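Local coordinates for alpha,alpha-trehalose-phosphate synthase (UDP-forming) (Burkholderia vietnamiensis, PDB 5TVG), which belongs to glycosyltransferase family 20 of the GT-B clan and binds uridine-5'-diphosphate and a magnesium ion in its two-domain, Rossmann-like framework, at residues 247-252 / 352-357; 266-271 / 364-369; 358-363 / 384-389. All coordinates share one frame; numbering follows the deposited sequence. Where two conformers were deposited one is given.

Contact 1 (247-252 / 352-357). With UDP (uridine-5'-diphosphate), chain I.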
loop_
_atom_site.group_PDB
_atom_site.type_symbol
_atom_site.label_atom_id
_atom_site.label_comp_id
_atom_site.label_asym_id
_atom_site.label_seq_id
_atom_site.Cartn_x
_atom_site.Cartn_y
_atom_site.Cartn_z
ATOM N N VAL A 247 6.138 -20.845 39.205
ATOM C CA VAL A 247 6.560 -22.185 39.585
ATOM C C VAL A 247 5.381 -23.150 39.522
ATOM O O VAL A 247 5.491 -24.248 38.961
ATOM C CB VAL A 247 7.192 -22.130 40.994
ATOM C CG1 VAL A 247 7.257 -23.505 41.627
ATOM C CG2 VAL A 247 8.583 -21.493 40.922
ATOM N N GLN A 248 4.224 -22.713 40.033
ATOM C CA GLN A 248 3.048 -23.568 40.111
ATOM C C GLN A 248 2.621 -24.046 38.734
ATOM O O GLN A 248 2.240 -25.207 38.567
ATOM C CB GLN A 248 1.904 -22.793 40.777
ATOM C CG GLN A 248 0.570 -23.522 40.857
ATOM C CD GLN A 248 -0.586 -22.629 41.385
ATOM O OE1 GLN A 248 -0.407 -21.433 41.684
ATOM N NE2 GLN A 248 -1.774 -23.222 41.495
ATOM N N TYR A 249 2.767 -23.206 37.726
ATOM C CA TYR A 249 2.346 -23.546 36.378
ATOM C C TYR A 249 3.495 -24.088 35.527
ATOM O O TYR A 249 3.322 -24.283 34.322
ATOM C CB TYR A 249 1.710 -22.333 35.719
ATOM C CG TYR A 249 0.272 -22.093 36.120
ATOM C CD1 TYR A 249 -0.064 -21.679 37.411
ATOM C CD2 TYR A 249 -0.761 -22.284 35.199
ATOM C CE1 TYR A 249 -1.394 -21.463 37.771
ATOM C CE2 TYR A 249 -2.088 -22.060 35.548
ATOM C CZ TYR A 249 -2.400 -21.659 36.830
ATOM O OH TYR A 249 -3.719 -21.443 37.162
ATOM N N GLY A 250 4.660 -24.351 36.134
ATOM C CA GLY A 250 5.808 -24.803 35.368
ATOM C C GLY A 250 5.608 -26.135 34.667
ATOM O O GLY A 250 6.370 -26.463 33.750
ATOM N N GLY A 251 4.580 -26.892 35.039
ATOM C CA GLY A 251 4.373 -28.183 34.409
ATOM C C GLY A 251 3.155 -28.281 33.504
ATOM O O GLY A 251 2.826 -29.375 33.031
ATOM N N ARG A 252 2.473 -27.163 33.259
ATOM C CA ARG A 252 1.307 -27.183 32.388
ATOM C C ARG A 252 1.720 -27.516 30.957
ATOM O O ARG A 252 2.867 -27.304 30.559
ATOM C CB ARG A 252 0.578 -25.839 32.438
ATOM C CG ARG A 252 -0.067 -25.519 33.791
ATOM C CD ARG A 252 -1.008 -26.630 34.248
ATOM N NE ARG A 252 -1.903 -26.191 35.318
ATOM C CZ ARG A 252 -1.642 -26.320 36.614
ATOM N NH1 ARG A 252 -2.516 -25.888 37.514
ATOM N NH2 ARG A 252 -0.507 -26.880 37.010
ATOM N N ARG A 352 -2.646 -15.692 32.102
ATOM C CA ARG A 352 -1.550 -14.876 32.633
ATOM C C ARG A 352 -0.557 -15.708 33.445
ATOM O O ARG A 352 0.656 -15.479 33.381
ATOM C CB ARG A 352 -2.121 -13.735 33.474
ATOM C CG ARG A 352 -1.173 -12.600 33.697
ATOM C CD ARG A 352 -1.868 -11.314 34.141
ATOM N NE ARG A 352 -0.918 -10.490 34.889
ATOM C CZ ARG A 352 -0.709 -10.636 36.190
ATOM N NH1 ARG A 352 -1.404 -11.558 36.841
ATOM N NH2 ARG A 352 0.174 -9.868 36.840
ATOM N N ASN A 353 -1.035 -16.702 34.188
ATOM C CA ASN A 353 -0.098 -17.545 34.926
ATOM C C ASN A 353 0.789 -18.374 33.994
ATOM O O ASN A 353 1.952 -18.648 34.339
ATOM C CB ASN A 353 -0.853 -18.454 35.876
ATOM C CG ASN A 353 -1.487 -17.682 37.011
ATOM O OD1 ASN A 353 -2.478 -18.119 37.577
ATOM N ND2 ASN A 353 -0.952 -16.495 37.302
ATOM N N LEU A 354 0.268 -18.808 32.834
ATOM C CA LEU A 354 1.139 -19.464 31.854
ATOM C C LEU A 354 2.243 -18.516 31.401
ATOM O O LEU A 354 3.407 -18.917 31.271
ATOM C CB LEU A 354 0.328 -19.958 30.647
ATOM C CG LEU A 354 -0.502 -21.232 30.846
ATOM C CD1 LEU A 354 -1.390 -21.530 29.645
ATOM C CD2 LEU A 354 0.439 -22.406 31.089
ATOM N N LEU A 355 1.899 -17.246 31.180
ATOM C CA LEU A 355 2.906 -16.281 30.762
ATOM C C LEU A 355 4.073 -16.228 31.752
ATOM O O LEU A 355 5.241 -16.116 31.346
ATOM C CB LEU A 355 2.261 -14.900 30.589
ATOM C CG LEU A 355 1.222 -14.731 29.478
ATOM C CD1 LEU A 355 0.816 -13.295 29.373
ATOM C CD2 LEU A 355 1.787 -15.205 28.132
ATOM N N MET A 356 3.778 -16.304 33.053
ATOM C CA MET A 356 4.840 -16.278 34.066
ATOM C C MET A 356 5.766 -17.483 33.948
ATOM O O MET A 356 6.985 -17.354 34.089
ATOM C CB MET A 356 4.226 -16.184 35.467
ATOM C CG MET A 356 3.174 -15.057 35.576
ATOM S SD MET A 356 3.827 -13.454 35.040
ATOM C CE MET A 356 2.346 -12.559 34.655
ATOM N N ALA A 357 5.213 -18.672 33.704
ATOM C CA ALA A 357 6.078 -19.827 33.501
ATOM C C ALA A 357 6.933 -19.686 32.226
ATOM O O ALA A 357 8.051 -20.212 32.190
ATOM C CB ALA A 357 5.258 -21.118 33.473
HETATM N N1 UDP I . -1.309 -9.895 29.468
HETATM C C2 UDP I . -1.908 -11.130 29.641
HETATM N N3 UDP I . -2.032 -11.884 28.503
HETATM C C4 UDP I . -1.633 -11.538 27.227
HETATM C C5 UDP I . -1.023 -10.233 27.121
HETATM C C6 UDP I . -0.897 -9.467 28.225
HETATM O O2 UDP I . -2.279 -11.541 30.728
HETATM O O4 UDP I . -1.834 -12.335 26.287
HETATM C "C1'" UDP I . -1.164 -9.043 30.671
HETATM C "C2'" UDP I . 0.253 -8.887 31.228
HETATM O "O2'" UDP I . 0.470 -9.919 32.172
HETATM C "C3'" UDP I . 0.140 -7.550 31.953
HETATM C "C4'" UDP I . -0.802 -6.765 31.050
HETATM O "O4'" UDP I . -1.611 -7.743 30.364
HETATM O "O3'" UDP I . -0.321 -7.627 33.297
HETATM C "C5'" UDP I . -0.062 -5.978 30.007
HETATM O "O5'" UDP I . 0.068 -4.687 30.596
HETATM P PA UDP I . 1.283 -3.758 30.267
HETATM O O1A UDP I . 1.305 -2.724 31.337
HETATM O O2A UDP I . 2.554 -4.562 30.043
HETATM O O3A UDP I . 0.899 -3.081 28.873
HETATM P PB UDP I . -0.558 -2.729 28.351
HETATM O O1B UDP I . -1.307 -2.270 29.606
HETATM O O2B UDP I . -0.358 -1.446 27.559
HETATM O O3B UDP I . -1.166 -3.854 27.589
#

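Contact 2 (266-271 / 364-369)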
loop_
_atom_site.group_PDB
_atom_site.type_symbol
_atom_site.label_atom_id
_atom_site.label_comp_id
_atom_site.label_asym_id
_atom_site.label_seq_id
_atom_site.Cartn_x
_atom_site.Cartn_y
_atom_site.Cartn_z
ATOM N N LYS A 266 18.372 -21.418 23.440
ATOM C CA LYS A 266 18.032 -20.296 24.311
ATOM C C LYS A 266 16.746 -19.641 23.837
ATOM O O LYS A 266 16.389 -19.703 22.660
ATOM C CB LYS A 266 19.172 -19.265 24.342
ATOM C CG LYS A 266 20.549 -19.879 24.619
ATOM C CD LYS A 266 21.193 -19.304 25.867
ATOM C CE LYS A 266 22.323 -20.197 26.393
ATOM N NZ LYS A 266 21.792 -21.337 27.215
ATOM N N LEU A 267 16.038 -19.014 24.774
ATOM C CA LEU A 267 14.701 -18.497 24.525
ATOM C C LEU A 267 14.674 -17.010 24.828
ATOM O O LEU A 267 14.983 -16.595 25.947
ATOM C CB LEU A 267 13.676 -19.250 25.369
ATOM C CG LEU A 267 12.258 -18.657 25.407
ATOM C CD1 LEU A 267 11.626 -18.675 23.973
ATOM C CD2 LEU A 267 11.397 -19.352 26.426
ATOM N N VAL A 268 14.320 -16.220 23.830
ATOM C CA VAL A 268 14.020 -14.809 23.999
ATOM C C VAL A 268 12.505 -14.691 23.950
ATOM O O VAL A 268 11.866 -15.189 23.014
ATOM C CB VAL A 268 14.683 -13.944 22.909
ATOM C CG1 VAL A 268 14.331 -12.470 23.115
ATOM C CG2 VAL A 268 16.225 -14.114 22.880
ATOM N N MET A 269 11.933 -14.090 24.982
ATOM C CA MET A 269 10.498 -14.058 25.202
ATOM C C MET A 269 9.965 -12.625 25.162
ATOM O O MET A 269 10.506 -11.735 25.830
ATOM C CB MET A 269 10.182 -14.709 26.555
ATOM C CG MET A 269 8.765 -14.955 26.688
ATOM S SD MET A 269 8.221 -16.410 25.814
ATOM C CE MET A 269 6.501 -15.976 25.968
ATOM N N SER A 270 8.858 -12.422 24.446
ATOM C CA SER A 270 8.140 -11.152 24.424
ATOM C C SER A 270 6.653 -11.431 24.544
ATOM O O SER A 270 6.158 -12.393 23.956
ATOM C CB SER A 270 8.373 -10.368 23.134
ATOM O OG SER A 270 9.669 -9.841 23.093
ATOM N N VAL A 271 5.946 -10.592 25.306
ATOM C CA VAL A 271 4.480 -10.600 25.384
ATOM C C VAL A 271 4.006 -9.154 25.266
ATOM O O VAL A 271 4.410 -8.302 26.075
ATOM C CB VAL A 271 3.939 -11.224 26.687
ATOM C CG1 VAL A 271 2.400 -11.070 26.722
ATOM C CG2 VAL A 271 4.303 -12.712 26.791
ATOM N N VAL A 364 15.976 -14.306 28.194
ATOM C CA VAL A 364 15.903 -12.872 27.931
ATOM C C VAL A 364 14.449 -12.437 27.892
ATOM O O VAL A 364 13.618 -13.072 27.231
ATOM C CB VAL A 364 16.574 -12.504 26.587
ATOM C CG1 VAL A 364 16.475 -11.011 26.330
ATOM C CG2 VAL A 364 18.027 -12.992 26.538
ATOM N N GLY A 365 14.152 -11.309 28.556
ATOM C CA GLY A 365 12.899 -10.609 28.355
ATOM C C GLY A 365 13.136 -9.396 27.472
ATOM O O GLY A 365 13.951 -8.534 27.784
ATOM N N TYR A 366 12.363 -9.312 26.410
ATOM C CA TYR A 366 12.641 -8.406 25.311
ATOM C C TYR A 366 11.443 -7.476 25.261
ATOM O O TYR A 366 10.390 -7.829 24.715
ATOM C CB TYR A 366 12.839 -9.221 24.046
ATOM C CG TYR A 366 13.474 -8.540 22.868
ATOM C CD1 TYR A 366 14.162 -7.312 22.973
ATOM C CD2 TYR A 366 13.352 -9.131 21.602
ATOM C CE1 TYR A 366 14.720 -6.722 21.823
ATOM C CE2 TYR A 366 13.905 -8.573 20.497
ATOM C CZ TYR A 366 14.583 -7.380 20.578
ATOM O OH TYR A 366 15.077 -6.875 19.374
ATOM N N VAL A 367 11.582 -6.322 25.903
ATOM C CA VAL A 367 10.462 -5.427 26.171
ATOM C C VAL A 367 10.903 -4.043 25.713
ATOM O O VAL A 367 11.480 -3.274 26.491
ATOM C CB VAL A 367 10.062 -5.408 27.646
ATOM C CG1 VAL A 367 8.828 -4.498 27.868
ATOM C CG2 VAL A 367 9.799 -6.815 28.129
ATOM N N THR A 368 10.562 -3.697 24.465
ATOM C CA THR A 368 11.121 -2.508 23.820
ATOM C C THR A 368 10.052 -1.585 23.238
ATOM O O THR A 368 10.120 -1.217 22.068
ATOM C CB THR A 368 12.127 -2.920 22.736
ATOM O OG1 THR A 368 11.458 -3.651 21.687
ATOM C CG2 THR A 368 13.253 -3.736 23.345
ATOM N N PRO A 369 9.070 -1.135 24.038
ATOM C CA PRO A 369 8.049 -0.238 23.469
ATOM C C PRO A 369 8.654 1.072 22.990
ATOM O O PRO A 369 9.627 1.569 23.559
ATOM C CB PRO A 369 7.085 -0.007 24.637
ATOM C CG PRO A 369 7.901 -0.252 25.836
ATOM C CD PRO A 369 8.840 -1.359 25.469
HETATM O O HOH W 1 7.534 -8.066 25.658
#

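Contact 3 (358-363 / 384-389). With MG (magnesium ion), chain O.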
loop_
_atom_site.group_PDB
_atom_site.type_symbol
_atom_site.label_atom_id
_atom_site.label_comp_id
_atom_site.label_asym_id
_atom_site.label_seq_id
_atom_site.Cartn_x
_atom_site.Cartn_y
_atom_site.Cartn_z
ATOM N N PHE A 358 6.422 -19.015 31.175
ATOM C CA PHE A 358 7.230 -18.751 29.972
ATOM C C PHE A 358 8.395 -17.808 30.282
ATOM O O PHE A 358 9.526 -18.050 29.854
ATOM C CB PHE A 358 6.378 -18.144 28.843
ATOM C CG PHE A 358 5.240 -19.010 28.377
ATOM C CD1 PHE A 358 5.282 -20.387 28.510
ATOM C CD2 PHE A 358 4.108 -18.425 27.811
ATOM C CE1 PHE A 358 4.221 -21.179 28.084
ATOM C CE2 PHE A 358 3.028 -19.201 27.393
ATOM C CZ PHE A 358 3.086 -20.591 27.528
ATOM N N PHE A 359 8.119 -16.705 30.997
ATOM C CA PHE A 359 9.159 -15.753 31.390
ATOM C C PHE A 359 10.273 -16.446 32.167
ATOM O O PHE A 359 11.461 -16.229 31.899
ATOM C CB PHE A 359 8.562 -14.629 32.247
ATOM C CG PHE A 359 7.621 -13.718 31.501
ATOM C CD1 PHE A 359 7.708 -13.581 30.121
ATOM C CD2 PHE A 359 6.594 -13.048 32.193
ATOM C CE1 PHE A 359 6.838 -12.753 29.434
ATOM C CE2 PHE A 359 5.723 -12.217 31.522
ATOM C CZ PHE A 359 5.838 -12.059 30.133
ATOM N N ARG A 360 9.907 -17.279 33.150
ATOM C CA ARG A 360 10.915 -17.978 33.951
ATOM C C ARG A 360 11.803 -18.881 33.093
ATOM O O ARG A 360 13.019 -18.948 33.300
ATOM C CB ARG A 360 10.220 -18.799 35.022
ATOM C CG ARG A 360 11.109 -19.451 36.052
ATOM C CD ARG A 360 10.190 -20.007 37.163
ATOM N NE ARG A 360 10.925 -20.520 38.309
ATOM C CZ ARG A 360 11.162 -19.830 39.418
ATOM N NH1 ARG A 360 10.717 -18.576 39.535
ATOM N NH2 ARG A 360 11.843 -20.397 40.410
ATOM N N MET A 361 11.198 -19.612 32.154
ATOM C CA MET A 361 11.958 -20.533 31.314
ATOM C C MET A 361 12.957 -19.791 30.447
ATOM O O MET A 361 14.029 -20.323 30.164
ATOM C CB MET A 361 11.011 -21.381 30.445
ATOM C CG MET A 361 11.698 -22.522 29.651
ATOM S SD MET A 361 10.551 -23.227 28.406
ATOM C CE MET A 361 9.020 -22.807 29.228
ATOM N N SER A 362 12.635 -18.561 30.041
ATOM C CA SER A 362 13.442 -17.820 29.085
ATOM C C SER A 362 14.741 -17.310 29.696
ATOM O O SER A 362 14.896 -17.199 30.919
ATOM C CB SER A 362 12.684 -16.617 28.539
ATOM O OG SER A 362 12.426 -15.709 29.593
ATOM N N GLN A 363 15.687 -16.985 28.798
ATOM C CA GLN A 363 16.938 -16.340 29.170
ATOM C C GLN A 363 16.862 -14.826 29.037
ATOM O O GLN A 363 17.606 -14.118 29.719
ATOM C CB GLN A 363 18.098 -16.861 28.280
ATOM C CG GLN A 363 18.553 -18.279 28.639
ATOM C CD GLN A 363 17.445 -19.362 28.460
ATOM O OE1 GLN A 363 16.874 -19.534 27.383
ATOM N NE2 GLN A 363 17.135 -20.055 29.536
ATOM N N SER A 384 9.206 -13.302 37.623
ATOM C CA SER A 384 9.036 -14.710 37.325
ATOM C C SER A 384 10.328 -15.486 37.464
ATOM O O SER A 384 10.289 -16.726 37.491
ATOM C CB SER A 384 8.507 -14.896 35.890
ATOM O OG SER A 384 7.239 -14.267 35.708
ATOM N N GLN A 385 11.469 -14.799 37.511
ATOM C CA GLN A 385 12.733 -15.497 37.339
ATOM C C GLN A 385 13.096 -16.301 38.571
ATOM O O GLN A 385 12.794 -15.932 39.700
ATOM C CB GLN A 385 13.880 -14.524 36.998
ATOM C CG GLN A 385 13.698 -13.759 35.686
ATOM C CD GLN A 385 13.448 -14.679 34.507
ATOM O OE1 GLN A 385 14.295 -15.522 34.166
ATOM N NE2 GLN A 385 12.264 -14.563 33.898
ATOM N N ASP A 386 13.810 -17.379 38.336
ATOM C CA ASP A 386 14.452 -18.108 39.411
ATOM C C ASP A 386 15.731 -17.382 39.828
ATOM O O ASP A 386 16.645 -17.226 38.999
ATOM C CB ASP A 386 14.762 -19.513 38.924
ATOM C CG ASP A 386 15.395 -20.373 39.975
ATOM O OD1 ASP A 386 15.731 -19.874 41.076
ATOM O OD2 ASP A 386 15.579 -21.565 39.680
ATOM N N PRO A 387 15.844 -16.938 41.084
ATOM C CA PRO A 387 17.055 -16.213 41.519
ATOM C C PRO A 387 18.321 -17.029 41.440
ATOM O O PRO A 387 19.407 -16.450 41.478
ATOM C CB PRO A 387 16.748 -15.820 42.976
ATOM C CG PRO A 387 15.660 -16.760 43.388
ATOM C CD PRO A 387 14.839 -17.027 42.162
ATOM N N ALA A 388 18.228 -18.353 41.387
ATOM C CA ALA A 388 19.423 -19.163 41.222
ATOM C C ALA A 388 19.939 -19.139 39.781
ATOM O O ALA A 388 21.119 -19.441 39.540
ATOM C CB ALA A 388 19.131 -20.595 41.665
ATOM N N ASP A 389 19.083 -18.771 38.818
ATOM C CA ASP A 389 19.461 -18.715 37.406
ATOM C C ASP A 389 18.539 -17.744 36.665
ATOM O O ASP A 389 17.631 -18.167 35.931
ATOM C CB ASP A 389 19.409 -20.113 36.800
ATOM C CG ASP A 389 19.978 -20.160 35.409
ATOM O OD1 ASP A 389 20.532 -19.133 34.949
ATOM O OD2 ASP A 389 19.800 -21.208 34.749
HETATM MG MG MG O . 14.484 -17.467 33.139
HETATM O O HOH W 2 14.823 -18.431 35.602
HETATM O O HOH W 3 16.970 -18.050 33.262
#

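Contact 1 (247-252 / 352-357)
The ring of Y249 lies against N353, whose CB sits over the middle of one ring face, 3.5 Å from the ring centroid and only 7° off the normal, which makes this a CH-pi contact. With CG of N353 beside its backbone N (chi1 -69°), OD1 is carried over the CE1-CZ rim, beside the hydroxyl: OD1 is 3.5 Å from Y249 CE1, and ring and amide planes stand 55° apart. No hydrogen bond joins the two segments; their contact rests on the CH-pi contact and van der Waals packing. L354 CD2 approaches the ring edge near its plane and meets R252 CB at 3.7 Å. Further along, A357 CB packs 3.8 Å from the carbonyl O of Y249, just where the helix 239-248 gives way to a type I turn from Y249 to R252.

The 352-357 helix also carries residues to the ligand. R352, extended from CG to NE, makes weak hydrogen bonds from NE to O2' (3.1 Å) and O3' (3.3 Å) of UDP, while its NH2 forms a salt bridge with E380. L355 CD1 comes within 3.3 Å of N3 of the uracil. Around this pairing, N353 and M356 rest on helix 239-248, L354 and A357 touch helix 253-262, and M356 reaches helix 376-384, so helix 352-361 is packed among three others.

Contact 2 (266-271 / 364-369)
S270 OG donates to the carbonyl O of Y366 at 2.7 Å, in the carbonyl plane and on a lone pair, a side-chain bond that extends the pairing of two parallel strands past their last bridge. Its first torsion, with OG beside the backbone N (chi1 -72°), brings the hydroxyl over to the neighbouring strand. The same carbonyl is also met by a water, which accepts from V271 N at 3.0 Å and so adds a water-mediated link beside the hydroxyl bond.

Before this point the strands are joined by backbone bonds, two good ones and a weak first one. M269 N donates to V364 O at 3.0 Å with an N-H...O angle of 167°, and Y366 N returns a bond to M269 O at 3.1 Å; V364 N to L267 O is the weak one. M269 thus bonds through both N and O to the residues flanking G365, its bridge partner, as expected of parallel strands, and the segment axes cross at -34°.

V268 and V364 point to the same face of the sheet and lie side by side, CG2 of V268 being 4.1 Å from V364 CB. CG1 of V268 packs at 3.7 Å on Y366 CB, while the ring of Y366 runs on to hydrogen-bond through OH to the carbonyl O of R283. This is the central pair of the six-stranded parallel, Rossmann-like sheet of one GT-B domain, and V271 at its end belongs to the UDP pocket. Strand 301-306 flanks 266-271 and strand 392-396 flanks 364-367. Helix 416-428 packs on V364 and Y366, and helix 352-361 on M269 and V271.

Contact 3 (358-363 / 384-389)
A magnesium site at the C-terminal end of helix 352-361 joins this helix to the loop after helix 376-384. The ion is bound by R360 O at 2.1 Å, by S362 O, by Q385 OE1 at 2.2 Å and by a water at the longer 2.6 Å. Three protein oxygens from both segments therefore converge on one metal, two of them backbone carbonyls where the helix ends, S362 being the first residue to leave helical angles.

Q385 serves the site with both ends of its amide. While OE1 binds the ion, NE2 donates to F359 O at 2.7 Å in a nearly straight bond (174°), with that oxygen lying in the amide plane. The chain is bent at chi2 (-54°), which folds the amide back toward the helix although CB points away from it. The rotation of the amide is set by its own partners: magnesium and G391 N at OE1, F359 O and Y381 O at NE2. F359 O also accepts from S362 OG, which arrives from the opposite face of the carbonyl plane, so two donors grip one helical carbonyl.

R360 extends alongside the loop, and NH1 donates to S384 O at 2.8 Å, from above the carbonyl plane. D386 CB sits over one face of its guanidinium; the charge pairing with D386 OD1 is long and has no N-H directed at it. F359 and S384 meet through their CB atoms, with S384 OG at the edge of the phenylalanine ring and hydrogen-bonded to the carbonyl of E380. Beyond the site D386 OD1 accepts from A388 N, an Asx turn within the type I turn D386-D389. A second water accepts from D386 N and lies 3.0 Å from R360 O, the metal-binding carbonyl oxygen.

How the contacts relate
From the N terminus, 247-252 comes first, then strand 266-271; contact 1 closes a loop of 99 residues when helix 352-361 opens, and contact 2 closes one of 92 at strand 364-367. These two loops cross, because their segments alternate. Contact 3 starts only after contact 1 has closed, but crosses contact 2: its loop opens at 358-363 and closes at 384-389. Helix 352-361 is shared by contacts 1 and 3, and leads straight into the strand of contact 2. Direct links join the three: L355 CD2 packs on V271 CG2 at 3.8 Å, V247 on R360, and Q363 OE1 bonds to L267 N. They tie parallel-sheet strands 266-271 and 364-367 to helix 352-361, the end of helix 239-248 and loop 384-389.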